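Putative type VI secretion protein (Escherichia coli, PDB 6SJL) is a type VI secretion effector that probably acts as a phospholipase, attacking membrane lipids through an alpha/beta-hydrolase type of catalytic domain. Local coordinates at residues Ile41-Thr46 with Thr159-Ala164; Gly195-Ala200 with Ala248-Ile253; Leu269-Ser274 with Asn295-Met300; Asn291-Ser296 with Ile533-Tyr538. All coordinates share one frame; numbering follows the deposited sequence.

Contact 1. Residues Ile41-Thr46 with Thr159-Ala164; sequences IFFDGT and TKTDEA
Phe43 carries the apolar part of the contact, its ring reaching the helix with CE1 and CZ. CZ lies 3.5 Å from Ala164 CB, and CE1 is 4.2 Å from Lys160 CB. Ile41, two residues back, adds its CG2 branch 4.2 Å from Ala164 CB, so that one methyl group serves both strand residues. Phe43 CG stands anti to the carbonyl carbon (chi1 -70°), which swings the ring over from a CB that does not itself head for the helix. Strand 41-43 and helix 159-164 run 10.1 Å apart at 147°; helix 156-177 packs on the sheet here, consistent with an alpha/beta-hydrolase-like fold, and helix 199-211 touches Ile41 and Phe43. Polar atoms take part differently. Lys160 O sits in the plane of the Phe43 ring, 3.4 Å from CE1, while accepting the helical bond from Ala164 N. No hydrogen bond joins the two segments. Beyond CB the Lys160 chain bends at chi2 (-50°) and leads away from the strand, and its NZ forms a salt bridge of 3.3 Å with Glu163 OE1, from above the carboxylate plane. Thr161 OG1 bonds to Val158 O of its own helix and to Arg209 of helix 199-211.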
loop_
_atom_site.group_PDB
_atom_site.type_symbol
_atom_site.label_atom_id
_atom_site.label_comp_id
_atom_site.label_asym_id
_atom_site.label_seq_id
_atom_site.Cartn_x
_atom_site.Cartn_y
_atom_site.Cartn_z
ATOM N N ILE E 41 -30.438 19.645 42.636
ATOM C CA ILE E 41 -29.380 19.278 41.707
ATOM C C ILE E 41 -28.199 20.183 41.992
ATOM O O ILE E 41 -28.361 21.399 42.110
ATOM C CB ILE E 41 -29.845 19.420 40.251
ATOM C CG1 ILE E 41 -31.310 19.053 40.121
ATOM C CG2 ILE E 41 -29.084 18.496 39.378
ATOM C CD1 ILE E 41 -31.543 17.602 40.232
ATOM N N PHE E 42 -27.021 19.598 42.143
ATOM C CA PHE E 42 -25.822 20.331 42.535
ATOM C C PHE E 42 -24.714 20.020 41.547
ATOM O O PHE E 42 -24.083 18.967 41.620
ATOM C CB PHE E 42 -25.411 19.983 43.951
ATOM C CG PHE E 42 -26.343 20.496 44.984
ATOM C CD1 PHE E 42 -27.289 19.683 45.544
ATOM C CD2 PHE E 42 -26.279 21.795 45.390
ATOM C CE1 PHE E 42 -28.143 20.163 46.475
ATOM C CE2 PHE E 42 -27.136 22.268 46.323
ATOM C CZ PHE E 42 -28.066 21.453 46.862
ATOM N N PHE E 43 -24.489 20.939 40.621
ATOM C CA PHE E 43 -23.458 20.799 39.606
ATOM C C PHE E 43 -22.218 21.534 40.081
ATOM O O PHE E 43 -22.206 22.759 40.143
ATOM C CB PHE E 43 -23.928 21.381 38.288
ATOM C CG PHE E 43 -24.996 20.614 37.606
ATOM C CD1 PHE E 43 -24.686 19.582 36.769
ATOM C CD2 PHE E 43 -26.305 20.973 37.750
ATOM C CE1 PHE E 43 -25.657 18.913 36.124
ATOM C CE2 PHE E 43 -27.269 20.300 37.102
ATOM C CZ PHE E 43 -26.946 19.270 36.289
ATOM N N ASP E 44 -21.173 20.802 40.407
ATOM C CA ASP E 44 -20.003 21.455 40.956
ATOM C C ASP E 44 -19.094 21.963 39.846
ATOM O O ASP E 44 -19.160 21.520 38.700
ATOM C CB ASP E 44 -19.238 20.487 41.847
ATOM C CG ASP E 44 -18.464 21.179 42.919
ATOM O OD1 ASP E 44 -18.570 22.410 43.030
ATOM O OD2 ASP E 44 -17.730 20.490 43.642
ATOM N N GLY E 45 -18.225 22.898 40.203
ATOM C CA GLY E 45 -17.068 23.220 39.393
ATOM C C GLY E 45 -16.006 22.184 39.661
ATOM O O GLY E 45 -16.305 21.030 39.970
ATOM N N THR E 46 -14.752 22.576 39.552
ATOM C CA THR E 46 -13.710 21.698 40.058
ATOM C C THR E 46 -13.823 21.674 41.577
ATOM O O THR E 46 -13.864 22.726 42.221
ATOM C CB THR E 46 -12.332 22.164 39.606
ATOM O OG1 THR E 46 -12.312 22.256 38.182
ATOM C CG2 THR E 46 -11.293 21.168 40.017
ATOM N N THR E 159 -23.255 16.658 28.726
ATOM C CA THR E 159 -22.989 15.351 29.311
ATOM C C THR E 159 -23.241 15.350 30.814
ATOM O O THR E 159 -23.657 14.337 31.385
ATOM C CB THR E 159 -21.567 14.928 28.989
ATOM O OG1 THR E 159 -21.406 14.910 27.570
ATOM C CG2 THR E 159 -21.301 13.551 29.521
ATOM N N LYS E 160 -23.015 16.480 31.473
ATOM C CA LYS E 160 -23.273 16.565 32.896
ATOM C C LYS E 160 -24.758 16.607 33.175
ATOM O O LYS E 160 -25.203 16.093 34.200
ATOM C CB LYS E 160 -22.590 17.788 33.490
ATOM C CG LYS E 160 -21.127 17.616 33.817
ATOM C CD LYS E 160 -20.852 16.386 34.624
ATOM C CE LYS E 160 -19.378 16.128 34.699
ATOM N NZ LYS E 160 -19.063 15.020 35.618
ATOM N N THR E 161 -25.547 17.199 32.281
ATOM C CA THR E 161 -26.995 17.106 32.461
ATOM C C THR E 161 -27.495 15.671 32.275
ATOM O O THR E 161 -28.441 15.246 32.948
ATOM C CB THR E 161 -27.703 18.070 31.520
ATOM O OG1 THR E 161 -27.296 17.819 30.175
ATOM C CG2 THR E 161 -27.342 19.469 31.879
ATOM N N ASP E 162 -26.851 14.904 31.397
ATOM C CA ASP E 162 -27.142 13.472 31.295
ATOM C C ASP E 162 -26.829 12.742 32.601
ATOM O O ASP E 162 -27.641 11.957 33.119
ATOM C CB ASP E 162 -26.320 12.879 30.158
ATOM C CG ASP E 162 -26.644 13.497 28.830
ATOM O OD1 ASP E 162 -26.166 12.981 27.803
ATOM O OD2 ASP E 162 -27.388 14.495 28.812
ATOM N N GLU E 163 -25.629 12.972 33.127
ATOM C CA GLU E 163 -25.266 12.444 34.434
ATOM C C GLU E 163 -26.248 12.886 35.508
ATOM O O GLU E 163 -26.498 12.148 36.462
ATOM C CB GLU E 163 -23.847 12.886 34.778
ATOM C CG GLU E 163 -23.433 12.646 36.206
ATOM C CD GLU E 163 -21.934 12.517 36.359
ATOM O OE1 GLU E 163 -21.232 12.571 35.329
ATOM O OE2 GLU E 163 -21.460 12.367 37.506
ATOM N N ALA E 164 -26.825 14.075 35.366
ATOM C CA ALA E 164 -27.823 14.528 36.324
ATOM C C ALA E 164 -29.099 13.719 36.207
ATOM O O ALA E 164 -29.765 13.473 37.209
ATOM C CB ALA E 164 -28.119 16.009 36.127
#

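Contact 2. Residues Gly195-Ala200 with Ala248-Ile253; sequences GFSRGA and AAIGGI
Ile250 lays its CD1 methyl over one face of the Arg198 guanidinium, and this is the tight part of the contact. The methyl is 3.7 Å from Arg198 NE and 3.9 Å from CZ, set off toward the rim of the flat group rather than over its middle. A bend of Arg198 at chi3 (-68°), after an extended start, turns the guanidinium to the methyl; the two side chains cross at a slant. The same CD1 also comes within 3.9 Å of Ser197 OG, making Ile250 the apolar neighbour of both residues. The other side is looser. Ala248, partly exposed, directs its CB away from 195-200 and offers only backbone: its O is 4.1 Å from Arg198 CG and its N 4.3 Å from Ser197 O, with no hydrogen bond anywhere across the contact. Residues 195-199 read Gly-Phe-Ser-Arg-Gly, the GxSxG signature of a nucleophile elbow, and Ser197 has the positive phi (76°) expected at its tip. Ser197 is thus probably the nucleophile, consistent with His310, whose NE2 makes a weak hydrogen bond to its OG, and with Asp245. Phe196 O accepts from both Arg198 N and Gly199 N, closing the sharp turn into the helix, for which Arg198 is the N-cap residue. The elbow links strand 184-195 to helix 199-211; backbone bonds tie Gly195 to Gly242 of strand 237-243 and Phe196 to Phe43 of strand 25-43, while helix 146-154 meets Arg198 through Ile153.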
loop_
_atom_site.group_PDB
_atom_site.type_symbol
_atom_site.label_atom_id
_atom_site.label_comp_id
_atom_site.label_asym_id
_atom_site.label_seq_id
_atom_site.Cartn_x
_atom_site.Cartn_y
_atom_site.Cartn_z
ATOM N N GLY E 195 -25.203 25.508 40.509
ATOM C CA GLY E 195 -24.006 25.219 39.748
ATOM C C GLY E 195 -22.931 26.250 39.982
ATOM O O GLY E 195 -23.209 27.390 40.347
ATOM N N PHE E 196 -21.687 25.830 39.772
ATOM C CA PHE E 196 -20.531 26.718 39.823
ATOM C C PHE E 196 -19.707 26.515 38.559
ATOM O O PHE E 196 -19.126 25.455 38.337
ATOM C CB PHE E 196 -19.689 26.505 41.059
ATOM C CG PHE E 196 -18.440 27.322 41.062
ATOM C CD1 PHE E 196 -18.473 28.637 40.674
ATOM C CD2 PHE E 196 -17.235 26.778 41.403
ATOM C CE1 PHE E 196 -17.345 29.375 40.643
ATOM C CE2 PHE E 196 -16.114 27.529 41.376
ATOM C CZ PHE E 196 -16.173 28.820 41.003
ATOM N N SER E 197 -19.738 27.527 37.707
ATOM C CA SER E 197 -18.774 27.842 36.662
ATOM C C SER E 197 -18.780 27.024 35.395
ATOM O O SER E 197 -18.597 27.564 34.314
ATOM C CB SER E 197 -17.380 27.670 37.239
ATOM O OG SER E 197 -16.431 27.455 36.219
ATOM N N ARG E 198 -19.089 25.766 35.488
ATOM C CA ARG E 198 -19.434 24.966 34.333
ATOM C C ARG E 198 -20.519 24.006 34.702
ATOM O O ARG E 198 -21.162 23.440 33.819
ATOM C CB ARG E 198 -18.221 24.216 33.789
ATOM C CG ARG E 198 -17.399 25.020 32.814
ATOM C CD ARG E 198 -16.532 24.139 31.984
ATOM N NE ARG E 198 -15.505 23.520 32.802
ATOM C CZ ARG E 198 -14.371 23.026 32.332
ATOM N NH1 ARG E 198 -14.114 23.074 31.042
ATOM N NH2 ARG E 198 -13.497 22.492 33.156
ATOM N N GLY E 199 -20.680 23.756 35.995
ATOM C CA GLY E 199 -21.931 23.342 36.548
ATOM C C GLY E 199 -22.943 24.446 36.639
ATOM O O GLY E 199 -24.115 24.162 36.850
ATOM N N ALA E 200 -22.528 25.700 36.507
ATOM C CA ALA E 200 -23.516 26.755 36.323
ATOM C C ALA E 200 -24.031 26.754 34.900
ATOM O O ALA E 200 -25.221 26.955 34.667
ATOM C CB ALA E 200 -22.940 28.116 36.680
ATOM N N ALA E 248 -19.424 29.152 30.451
ATOM C CA ALA E 248 -19.859 28.054 29.598
ATOM C C ALA E 248 -18.706 27.159 29.172
ATOM O O ALA E 248 -18.858 25.938 29.084
ATOM C CB ALA E 248 -20.577 28.607 28.376
ATOM N N ALA E 249 -17.552 27.743 28.884
ATOM C CA ALA E 249 -16.397 26.969 28.468
ATOM C C ALA E 249 -15.149 27.605 29.037
ATOM O O ALA E 249 -15.040 28.828 29.088
ATOM C CB ALA E 249 -16.282 26.896 26.950
ATOM N N ILE E 250 -14.221 26.769 29.482
ATOM C CA ILE E 250 -12.902 27.246 29.867
ATOM C C ILE E 250 -11.899 26.727 28.854
ATOM O O ILE E 250 -11.381 25.615 28.987
ATOM C CB ILE E 250 -12.545 26.816 31.295
ATOM C CG1 ILE E 250 -13.584 27.361 32.264
ATOM C CG2 ILE E 250 -11.176 27.302 31.646
ATOM C CD1 ILE E 250 -13.639 26.665 33.557
ATOM N N GLY E 251 -11.624 27.527 27.836
ATOM C CA GLY E 251 -10.864 27.050 26.708
ATOM C C GLY E 251 -11.758 26.745 25.533
ATOM O O GLY E 251 -12.840 27.316 25.407
ATOM N N GLY E 252 -11.335 25.838 24.672
ATOM C CA GLY E 252 -12.107 25.539 23.486
ATOM C C GLY E 252 -11.424 24.455 22.700
ATOM O O GLY E 252 -10.423 23.885 23.130
ATOM N N ILE E 253 -11.990 24.160 21.538
ATOM C CA ILE E 253 -11.382 23.169 20.667
ATOM C C ILE E 253 -11.193 23.745 19.278
ATOM O O ILE E 253 -10.819 23.027 18.353
ATOM C CB ILE E 253 -12.220 21.882 20.604
ATOM C CG1 ILE E 253 -13.601 22.178 20.051
ATOM C CG2 ILE E 253 -12.312 21.233 21.953
ATOM C CD1 ILE E 253 -14.212 21.017 19.368
#

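Contact 3. Residues Leu269-Ser274 with Asn295-Met300; sequences LELRPS and NSIKGM
Leu269 places CD1 over one face of the flat Asn295 side-chain amide, 3.7 Å from Asn295 CG, the two side chains crossing at about a right angle. Ala248 also touches this amide. Farther along, Leu271 CD1 meets Ile297 CG2 at 3.9 Å. Ile297 has CG2 anti to the carbonyl carbon and CG1 between N and C (chi1 72°), which turns the shorter branch to the leucine. The last pairing is made by Met300, whose chain bends at chi2 (65°) and brings CE to Pro273 CG at 3.4 Å, against the CG-CD side of the ring. The same methyl is 3.3 Å from Leu271 O, an oxygen that takes its hydrogen bond from Trp301 NE1. Ser296 OG accepts from Lys298 N (2.9 Å), an ST turn that shapes the loop, and also pairs with Glu303. These loops flank the sheet of the catalytic domain near strand 278-284, whose Val279 touches both Leu271 and Ile297. With no hydrogen bond across it, the contact rests on van der Waals packing, much of it apolar; Arg204 bonds to both sides, NH2 to Leu269 O and NH1 to Asn295 O.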
loop_
_atom_site.group_PDB
_atom_site.type_symbol
_atom_site.label_atom_id
_atom_site.label_comp_id
_atom_site.label_asym_id
_atom_site.label_seq_id
_atom_site.Cartn_x
_atom_site.Cartn_y
_atom_site.Cartn_z
ATOM N N LEU E 269 -28.098 28.072 27.360
ATOM C CA LEU E 269 -27.808 28.877 28.536
ATOM C C LEU E 269 -28.784 30.020 28.714
ATOM O O LEU E 269 -28.527 30.925 29.507
ATOM C CB LEU E 269 -26.399 29.450 28.463
ATOM C CG LEU E 269 -25.232 28.499 28.509
ATOM C CD1 LEU E 269 -24.030 29.342 28.413
ATOM C CD2 LEU E 269 -25.256 27.728 29.787
ATOM N N GLU E 270 -29.893 29.999 27.997
ATOM C CA GLU E 270 -30.801 31.128 27.953
ATOM C C GLU E 270 -31.934 30.875 28.921
ATOM O O GLU E 270 -32.567 29.818 28.878
ATOM C CB GLU E 270 -31.325 31.340 26.538
ATOM C CG GLU E 270 -30.221 31.340 25.507
ATOM C CD GLU E 270 -29.246 32.479 25.713
ATOM O OE1 GLU E 270 -29.709 33.596 26.008
ATOM O OE2 GLU E 270 -28.021 32.260 25.596
ATOM N N LEU E 271 -32.181 31.831 29.794
ATOM C CA LEU E 271 -33.133 31.647 30.875
ATOM C C LEU E 271 -34.337 32.533 30.601
ATOM O O LEU E 271 -34.322 33.730 30.898
ATOM C CB LEU E 271 -32.490 31.950 32.220
ATOM C CG LEU E 271 -31.258 31.112 32.547
ATOM C CD1 LEU E 271 -30.690 31.508 33.877
ATOM C CD2 LEU E 271 -31.586 29.643 32.523
ATOM N N ARG E 272 -35.344 31.953 30.070
ATOM C CA ARG E 272 -36.597 32.589 29.721
ATOM C C ARG E 272 -37.513 32.627 30.937
ATOM O O ARG E 272 -37.454 31.740 31.789
ATOM C CB ARG E 272 -37.254 31.835 28.576
ATOM C CG ARG E 272 -36.401 31.843 27.324
ATOM C CD ARG E 272 -37.142 31.347 26.103
ATOM N NE ARG E 272 -37.829 30.077 26.313
ATOM C CZ ARG E 272 -38.986 29.758 25.741
ATOM N NH1 ARG E 272 -39.589 30.630 24.947
ATOM N NH2 ARG E 272 -39.547 28.578 25.968
ATOM N N PRO E 273 -38.377 33.638 31.046
ATOM C CA PRO E 273 -38.990 33.959 32.342
ATOM C C PRO E 273 -39.720 32.817 33.027
ATOM O O PRO E 273 -40.124 32.946 34.183
ATOM C CB PRO E 273 -39.959 35.090 31.992
ATOM C CG PRO E 273 -39.432 35.674 30.770
ATOM C CD PRO E 273 -38.814 34.568 29.995
ATOM N N SER E 274 -39.909 31.700 32.335
ATOM C CA SER E 274 -40.588 30.548 32.905
ATOM C C SER E 274 -39.652 29.368 33.090
ATOM O O SER E 274 -40.111 28.240 33.282
ATOM C CB SER E 274 -41.776 30.155 32.031
ATOM O OG SER E 274 -41.371 29.950 30.691
ATOM N N ASN E 295 -21.019 34.345 31.497
ATOM C CA ASN E 295 -22.317 34.265 30.851
ATOM C C ASN E 295 -23.301 34.894 31.816
ATOM O O ASN E 295 -23.756 34.251 32.758
ATOM C CB ASN E 295 -22.681 32.826 30.535
ATOM C CG ASN E 295 -22.154 32.386 29.220
ATOM O OD1 ASN E 295 -22.844 32.453 28.212
ATOM N ND2 ASN E 295 -20.911 31.944 29.207
ATOM N N SER E 296 -23.628 36.154 31.593
ATOM C CA SER E 296 -24.388 36.892 32.578
ATOM C C SER E 296 -25.878 36.822 32.290
ATOM O O SER E 296 -26.309 36.748 31.140
ATOM C CB SER E 296 -23.941 38.344 32.623
ATOM O OG SER E 296 -24.859 39.113 33.361
ATOM N N ILE E 297 -26.658 36.836 33.359
ATOM C CA ILE E 297 -28.105 36.909 33.295
ATOM C C ILE E 297 -28.587 38.298 33.701
ATOM O O ILE E 297 -29.726 38.471 34.099
ATOM C CB ILE E 297 -28.754 35.810 34.149
ATOM C CG1 ILE E 297 -28.591 36.107 35.635
ATOM C CG2 ILE E 297 -28.125 34.490 33.848
ATOM C CD1 ILE E 297 -29.155 35.046 36.526
ATOM N N LYS E 298 -27.708 39.286 33.604
ATOM C CA LYS E 298 -28.020 40.631 34.051
ATOM C C LYS E 298 -29.070 41.250 33.145
ATOM O O LYS E 298 -29.053 41.055 31.928
ATOM C CB LYS E 298 -26.755 41.482 34.054
ATOM C CG LYS E 298 -26.892 42.797 34.752
ATOM C CD LYS E 298 -27.033 42.580 36.233
ATOM C CE LYS E 298 -27.039 43.891 36.979
ATOM N NZ LYS E 298 -27.211 43.688 38.440
ATOM N N GLY E 299 -29.998 41.993 33.747
ATOM C CA GLY E 299 -31.101 42.580 33.035
ATOM C C GLY E 299 -32.283 41.651 32.873
ATOM O O GLY E 299 -33.422 42.113 32.784
ATOM N N MET E 300 -32.031 40.352 32.826
ATOM C CA MET E 300 -33.058 39.338 32.662
ATOM C C MET E 300 -33.459 38.665 33.965
ATOM O O MET E 300 -34.645 38.393 34.165
ATOM C CB MET E 300 -32.569 38.278 31.678
ATOM C CG MET E 300 -33.539 37.175 31.443
ATOM S SD MET E 300 -35.052 37.712 30.655
ATOM C CE MET E 300 -36.137 36.454 31.283
#

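Contact 4. Residues Asn291-Ser296 with Ile533-Tyr538; sequences NFSLNS and IRSVWY
Leu294 and Val536 pair in a short two-stranded parallel sheet (CA-CA 4.6 Å), where Leu294 bonds through both its backbone groups, N to Ser535 O (2.8 Å) and O from Trp537 N (2.6 Å), before Ser296 N continues the pattern to Trp537 O (2.9 Å). Arg534 adds a side-chain bond: its NE gives a nearly straight one (165°) to Phe292 O at 2.9 Å, with that oxygen in the guanidinium plane but the donor well above the carbonyl plane. The chain reaches so far because it is extended from CG, itself anti to the backbone N (chi1 -167°). Leu294 CB covers one guanidinium face, and NH2 continues to a salt bridge with Asp245, a probable member of the catalytic triad. Leu294 and Val536 lie side by side on one sheet face, CD2 to CG1 4.0 Å; Val536 CG1 also touches Ser296 CB (3.6 Å). Asn295 and Trp537 share the other face. There the amide comes to the CD1 edge of the indole with the planes 63° apart, while Trp537 NE1 lies 3.4 Å from Ser293 CB. Ser535 OG turns to Asn529. Strand 536-537 thus lies along strand 294-295, close to strand 278-284, where Leu294 touches Thr283 and Arg534 touches Ala284.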
loop_
_atom_site.group_PDB
_atom_site.type_symbol
_atom_site.label_atom_id
_atom_site.label_comp_id
_atom_site.label_asym_id
_atom_site.label_seq_id
_atom_site.Cartn_x
_atom_site.Cartn_y
_atom_site.Cartn_z
ATOM N N ASN E 291 -9.905 32.827 29.734
ATOM C CA ASN E 291 -10.667 31.606 29.591
ATOM C C ASN E 291 -11.897 31.585 30.471
ATOM O O ASN E 291 -12.738 30.703 30.307
ATOM C CB ASN E 291 -9.783 30.414 29.913
ATOM C CG ASN E 291 -8.749 30.165 28.860
ATOM O OD1 ASN E 291 -9.029 30.226 27.676
ATOM N ND2 ASN E 291 -7.546 29.875 29.287
ATOM N N PHE E 292 -12.038 32.543 31.366
ATOM C CA PHE E 292 -13.152 32.589 32.291
ATOM C C PHE E 292 -13.980 33.798 31.914
ATOM O O PHE E 292 -13.885 34.852 32.531
ATOM C CB PHE E 292 -12.663 32.644 33.719
ATOM C CG PHE E 292 -12.043 31.374 34.168
ATOM C CD1 PHE E 292 -10.810 30.996 33.709
ATOM C CD2 PHE E 292 -12.715 30.528 34.990
ATOM C CE1 PHE E 292 -10.261 29.825 34.095
ATOM C CE2 PHE E 292 -12.162 29.357 35.373
ATOM C CZ PHE E 292 -10.938 29.004 34.928
ATOM N N SER E 293 -14.806 33.627 30.898
ATOM C CA SER E 293 -15.659 34.678 30.379
ATOM C C SER E 293 -17.067 34.454 30.892
ATOM O O SER E 293 -17.590 33.342 30.809
ATOM C CB SER E 293 -15.637 34.682 28.858
ATOM O OG SER E 293 -14.426 35.222 28.385
ATOM N N LEU E 294 -17.677 35.508 31.408
ATOM C CA LEU E 294 -18.938 35.381 32.108
ATOM C C LEU E 294 -20.089 35.207 31.138
ATOM O O LEU E 294 -20.131 35.833 30.082
ATOM C CB LEU E 294 -19.177 36.608 32.972
ATOM C CG LEU E 294 -20.449 36.709 33.790
ATOM C CD1 LEU E 294 -20.575 35.573 34.766
ATOM C CD2 LEU E 294 -20.417 38.008 34.511
ATOM N N ASN E 295 -21.019 34.345 31.497
ATOM C CA ASN E 295 -22.317 34.265 30.851
ATOM C C ASN E 295 -23.301 34.894 31.816
ATOM O O ASN E 295 -23.756 34.251 32.758
ATOM C CB ASN E 295 -22.681 32.826 30.535
ATOM C CG ASN E 295 -22.154 32.386 29.220
ATOM O OD1 ASN E 295 -22.844 32.453 28.212
ATOM N ND2 ASN E 295 -20.911 31.944 29.207
ATOM N N SER E 296 -23.628 36.154 31.593
ATOM C CA SER E 296 -24.388 36.892 32.578
ATOM C C SER E 296 -25.878 36.822 32.290
ATOM O O SER E 296 -26.309 36.748 31.140
ATOM C CB SER E 296 -23.941 38.344 32.623
ATOM O OG SER E 296 -24.859 39.113 33.361
ATOM N N ILE E 533 -10.229 43.311 31.531
ATOM C CA ILE E 533 -11.677 43.406 31.626
ATOM C C ILE E 533 -12.261 42.098 31.132
ATOM O O ILE E 533 -12.012 41.685 29.995
ATOM C CB ILE E 533 -12.235 44.609 30.854
ATOM C CG1 ILE E 533 -11.647 44.670 29.450
ATOM C CG2 ILE E 533 -11.975 45.886 31.606
ATOM C CD1 ILE E 533 -12.215 45.768 28.616
ATOM N N ARG E 534 -13.022 41.445 31.994
ATOM C CA ARG E 534 -13.572 40.142 31.682
ATOM C C ARG E 534 -14.612 40.256 30.580
ATOM O O ARG E 534 -15.441 41.166 30.579
ATOM C CB ARG E 534 -14.185 39.544 32.940
ATOM C CG ARG E 534 -14.531 38.101 32.875
ATOM C CD ARG E 534 -15.524 37.821 33.939
ATOM N NE ARG E 534 -15.627 36.416 34.270
ATOM C CZ ARG E 534 -16.324 35.967 35.295
ATOM N NH1 ARG E 534 -16.966 36.822 36.068
ATOM N NH2 ARG E 534 -16.390 34.676 35.539
ATOM N N SER E 535 -14.557 39.333 29.628
ATOM C CA SER E 535 -15.576 39.266 28.598
ATOM C C SER E 535 -16.861 38.723 29.184
ATOM O O SER E 535 -16.860 37.709 29.881
ATOM C CB SER E 535 -15.125 38.394 27.437
ATOM O OG SER E 535 -14.052 38.990 26.749
ATOM N N VAL E 536 -17.959 39.405 28.903
ATOM C CA VAL E 536 -19.266 39.050 29.418
ATOM C C VAL E 536 -20.152 38.760 28.221
ATOM O O VAL E 536 -20.255 39.583 27.307
ATOM C CB VAL E 536 -19.856 40.165 30.280
ATOM C CG1 VAL E 536 -21.105 39.689 30.935
ATOM C CG2 VAL E 536 -18.854 40.595 31.306
ATOM N N TRP E 537 -20.742 37.579 28.190
ATOM C CA TRP E 537 -21.754 37.255 27.201
ATOM C C TRP E 537 -23.119 37.396 27.846
ATOM O O TRP E 537 -23.434 36.675 28.789
ATOM C CB TRP E 537 -21.557 35.843 26.665
ATOM C CG TRP E 537 -20.127 35.518 26.440
ATOM C CD1 TRP E 537 -19.434 34.471 26.960
ATOM C CD2 TRP E 537 -19.200 36.254 25.642
ATOM N NE1 TRP E 537 -18.135 34.508 26.539
ATOM C CE2 TRP E 537 -17.968 35.594 25.723
ATOM C CE3 TRP E 537 -19.296 37.406 24.859
ATOM C CZ2 TRP E 537 -16.840 36.047 25.058
ATOM C CZ3 TRP E 537 -18.179 37.852 24.206
ATOM C CH2 TRP E 537 -16.967 37.176 24.306
ATOM N N TYR E 538 -23.920 38.325 27.355
ATOM C CA TYR E 538 -25.276 38.451 27.854
ATOM C C TYR E 538 -26.216 37.581 27.033
ATOM O O TYR E 538 -25.818 36.924 26.071
ATOM C CB TYR E 538 -25.722 39.906 27.842
ATOM C CG TYR E 538 -24.860 40.777 28.704
ATOM C CD1 TYR E 538 -25.254 41.121 29.974
ATOM C CD2 TYR E 538 -23.654 41.259 28.243
ATOM C CE1 TYR E 538 -24.472 41.908 30.766
ATOM C CE2 TYR E 538 -22.866 42.050 29.029
ATOM C CZ TYR E 538 -23.280 42.371 30.291
ATOM O OH TYR E 538 -22.498 43.164 31.090
#

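Contact 2 is the hub, holding the probable nucleophile Ser197. Contact 1 lies behind the elbow, centres about 11 Å apart, joining it where Phe43 O and Phe196 N, 3.1 Å apart, probably hydrogen-bond. On another side contact 4, about 11 Å away between centres, packs Phe292 CE2 3.6 Å from Ile250 CD1, and its Arg534 reaches Asp245 of the presumed triad. Contact 3 is about 16 Å from contact 2 between centres but still touches it, Leu269 CD1 being 3.5 Å from Ala248 CB. Asn295 and Ser296 belong to contacts 3 and 4. Contacts 1 and 4 stay about 8 Å apart at nearest atoms; contact 2 lies between, its elbow touching contact 1, its 248-253 loop contact 4.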